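Local coordinates for putative epimerase (Burkholderia cenocepacia, PDB 4LW8), which is a putative NAD(P)-dependent epimerase of the epimerase/dehydratase family, probably acting on a sugar nucleotide in lipopolysaccharide O-antigen biosynthesis, at residues V89-A94 / V131-S136. Residues are numbered along the deposited sequence; the frame is centred on the assembly and turned at random.
Sequences VVHLAA and VLLASS
His91 and Leu133 meet on one face of two neighbouring parallel strands, 88-91 and 130-134, in the Rossmann-type sheet of this epimerase family. The pair illustrates how a beta-alpha-beta unit, here connected through helix 103-122, joins its parallel strands by main-chain hydrogen bonds and buries apolar side chains on both faces. Leu133 swings CG anti to its own carbonyl carbon (chi1 -50°), which brings CD2 back across to the neighbouring strand, 3.5 Å from His91 CB, and obliquely against the imidazole ring. Further back on the same face, Val89 CB lies 4.2 Å from Val131 CG1, and Leu121 and Leu118 of helix 103-122 pack over these two valines. The reverse face carries Val90 and Leu132, where Val90 CG1 lies 4.3 Å from Leu132 CD2; Leu132 also packs against Tyr234 and Ile238 of helix 227-240. Where the first strand ends, Leu92 points its CB away, yet its CD2 returns to within 4.0 Å of Ala134 CB.

Between these faces runs the polar ladder. Val89 O accepts a hydrogen bond from Leu132 N, and Leu132 O in turn accepts one from His91 N at 2.8 Å, almost straight at the hydrogen (171°). Val90 CA adds a CA-H...O contact to that same carbonyl oxygen. On the face shared with Leu133, the buried imidazole of His91 is hydrogen-bonded at both nitrogens, ND1 to Thr24 OG1 and NE2 to Thr114 OG1 of helix 103-122, which fixes its ring rotation. Ala134 N donates the last hydrogen bond of the ladder to His91 O, 3.1 Å away and in the carbonyl plane.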
ATOM      1  N   VAL A  89       0.179 -10.504 -20.893  1.00 23.34           N
ATOM      2  CA  VAL A  89      -0.215 -11.003 -19.585  1.00 19.88           C
ATOM      3  C   VAL A  89      -1.387 -10.191 -19.052  1.00 23.27           C
ATOM      4  O   VAL A  89      -1.373  -8.966 -19.128  1.00 24.81           O
ATOM      5  CB  VAL A  89       0.967 -10.943 -18.573  1.00 25.96           C
ATOM      6  CG1 VAL A  89       0.514 -11.366 -17.180  1.00 22.26           C
ATOM      7  CG2 VAL A  89       2.132 -11.817 -19.049  1.00 26.18           C
ATOM      8  N   VAL A  90      -2.404 -10.864 -18.522  1.00 21.86           N
ATOM      9  CA  VAL A  90      -3.474 -10.156 -17.837  1.00 26.29           C
ATOM     10  C   VAL A  90      -3.587 -10.735 -16.439  1.00 24.86           C
ATOM     11  O   VAL A  90      -3.845 -11.918 -16.260  1.00 23.34           O
ATOM     12  CB  VAL A  90      -4.829 -10.250 -18.564  1.00 27.55           C
ATOM     13  CG1 VAL A  90      -5.882  -9.371 -17.843  1.00 19.53           C
ATOM     14  CG2 VAL A  90      -4.696  -9.790 -19.992  1.00 23.08           C
ATOM     15  N   HIS A  91      -3.368  -9.891 -15.447  1.00 22.78           N
ATOM     16  CA  HIS A  91      -3.375 -10.332 -14.061  1.00 23.10           C
ATOM     17  C   HIS A  91      -4.731 -10.051 -13.423  1.00 24.46           C
ATOM     18  O   HIS A  91      -5.017  -8.918 -13.063  1.00 27.41           O
ATOM     19  CB  HIS A  91      -2.262  -9.631 -13.304  1.00 20.87           C
ATOM     20  CG  HIS A  91      -2.192  -9.976 -11.847  1.00 24.29           C
ATOM     21  ND1 HIS A  91      -2.351 -11.253 -11.369  1.00 23.58           N
ATOM     22  CD2 HIS A  91      -1.957  -9.185 -10.767  1.00 27.74           C
ATOM     23  CE1 HIS A  91      -2.214 -11.245 -10.048  1.00 19.47           C
ATOM     24  NE2 HIS A  91      -1.972 -10.007  -9.665  1.00 27.24           N
ATOM     25  N   LEU A  92      -5.559 -11.085 -13.313  1.00 23.65           N
ATOM     26  CA  LEU A  92      -6.921 -10.944 -12.780  1.00 29.55           C
ATOM     27  C   LEU A  92      -7.071 -11.570 -11.401  1.00 27.22           C
ATOM     28  O   LEU A  92      -8.013 -11.259 -10.680  1.00 30.93           O
ATOM     29  CB  LEU A  92      -7.945 -11.592 -13.727  1.00 23.95           C
ATOM     30  CG  LEU A  92      -7.939 -11.052 -15.162  1.00 30.09           C
ATOM     31  CD1 LEU A  92      -8.849 -11.884 -16.068  1.00 22.60           C
ATOM     32  CD2 LEU A  92      -8.328  -9.573 -15.188  1.00 20.74           C
ATOM     33  N   ALA A  93      -6.167 -12.490 -11.061  1.00 27.07           N
ATOM     34  CA  ALA A  93      -6.282 -13.252  -9.816  1.00 40.25           C
ATOM     35  C   ALA A  93      -6.072 -12.351  -8.607  1.00 46.39           C
ATOM     36  O   ALA A  93      -5.056 -11.665  -8.508  1.00 51.19           O
ATOM     37  CB  ALA A  93      -5.284 -14.413  -9.805  1.00 32.38           C
ATOM     38  N   ALA A  94      -7.027 -12.366  -7.685  1.00 46.81           N
ATOM     39  CA  ALA A  94      -6.928 -11.587  -6.451  1.00 46.21           C
ATOM     40  C   ALA A  94      -7.769 -12.251  -5.378  1.00 49.43           C
ATOM     41  O   ALA A  94      -8.550 -13.155  -5.669  1.00 50.09           O
ATOM     42  CB  ALA A  94      -7.390 -10.126  -6.667  1.00 32.39           C
ATOM     43  N   VAL A 131       2.011  -6.164 -20.004  1.00 25.93           N
ATOM     44  CA  VAL A 131       1.560  -6.759 -18.755  1.00 25.66           C
ATOM     45  C   VAL A 131       0.453  -5.883 -18.167  1.00 26.02           C
ATOM     46  O   VAL A 131       0.715  -4.804 -17.683  1.00 26.64           O
ATOM     47  CB  VAL A 131       2.716  -6.885 -17.752  1.00 25.64           C
ATOM     48  CG1 VAL A 131       2.253  -7.553 -16.444  1.00 18.10           C
ATOM     49  CG2 VAL A 131       3.880  -7.644 -18.382  1.00 26.36           C
ATOM     50  N   LEU A 132      -0.784  -6.352 -18.220  1.00 26.70           N
ATOM     51  CA  LEU A 132      -1.916  -5.581 -17.734  1.00 23.90           C
ATOM     52  C   LEU A 132      -2.307  -6.065 -16.351  1.00 24.64           C
ATOM     53  O   LEU A 132      -2.643  -7.231 -16.167  1.00 20.21           O
ATOM     54  CB  LEU A 132      -3.115  -5.713 -18.676  1.00 24.46           C
ATOM     55  CG  LEU A 132      -4.389  -4.973 -18.246  1.00 27.68           C
ATOM     56  CD1 LEU A 132      -4.176  -3.451 -18.185  1.00 26.53           C
ATOM     57  CD2 LEU A 132      -5.529  -5.318 -19.173  1.00 26.98           C
ATOM     58  N   LEU A 133      -2.258  -5.175 -15.372  1.00 19.80           N
ATOM     59  CA  LEU A 133      -2.664  -5.539 -14.025  1.00 21.04           C
ATOM     60  C   LEU A 133      -4.045  -4.965 -13.724  1.00 25.42           C
ATOM     61  O   LEU A 133      -4.296  -3.781 -13.946  1.00 23.53           O
ATOM     62  CB  LEU A 133      -1.642  -5.038 -13.013  1.00 19.38           C
ATOM     63  CG  LEU A 133      -0.190  -5.413 -13.349  1.00 25.32           C
ATOM     64  CD1 LEU A 133       0.775  -4.850 -12.336  1.00 18.84           C
ATOM     65  CD2 LEU A 133      -0.009  -6.909 -13.430  1.00 25.99           C
ATOM     66  N   ALA A 134      -4.943  -5.797 -13.214  1.00 24.60           N
ATOM     67  CA  ALA A 134      -6.257  -5.301 -12.834  1.00 20.97           C
ATOM     68  C   ALA A 134      -6.220  -4.789 -11.405  1.00 21.64           C
ATOM     69  O   ALA A 134      -6.179  -5.568 -10.462  1.00 24.01           O
ATOM     70  CB  ALA A 134      -7.325  -6.401 -13.000  1.00 18.48           C
ATOM     71  N   SER A 135      -6.223  -3.469 -11.246  1.00 23.67           N
ATOM     72  CA  SER A 135      -6.436  -2.860  -9.945  1.00 22.08           C
ATOM     73  C   SER A 135      -7.940  -2.727  -9.772  1.00 26.52           C
ATOM     74  O   SER A 135      -8.712  -3.591 -10.216  1.00 23.33           O
ATOM     75  CB  SER A 135      -5.732  -1.502  -9.844  1.00 22.21           C
ATOM     76  OG  SER A 135      -5.815  -0.957  -8.535  1.00 25.71           O
ATOM     77  N   SER A 136      -8.371  -1.653  -9.125  1.00 24.75           N
ATOM     78  CA  SER A 136      -9.794  -1.442  -8.905  1.00 22.40           C
ATOM     79  C   SER A 136     -10.094   0.032  -8.688  1.00 26.26           C
ATOM     80  O   SER A 136      -9.303   0.740  -8.088  1.00 25.24           O
ATOM     81  CB  SER A 136     -10.280  -2.238  -7.693  1.00 21.48           C
ATOM     82  OG  SER A 136     -11.604  -1.843  -7.360  1.00 24.89           O
TER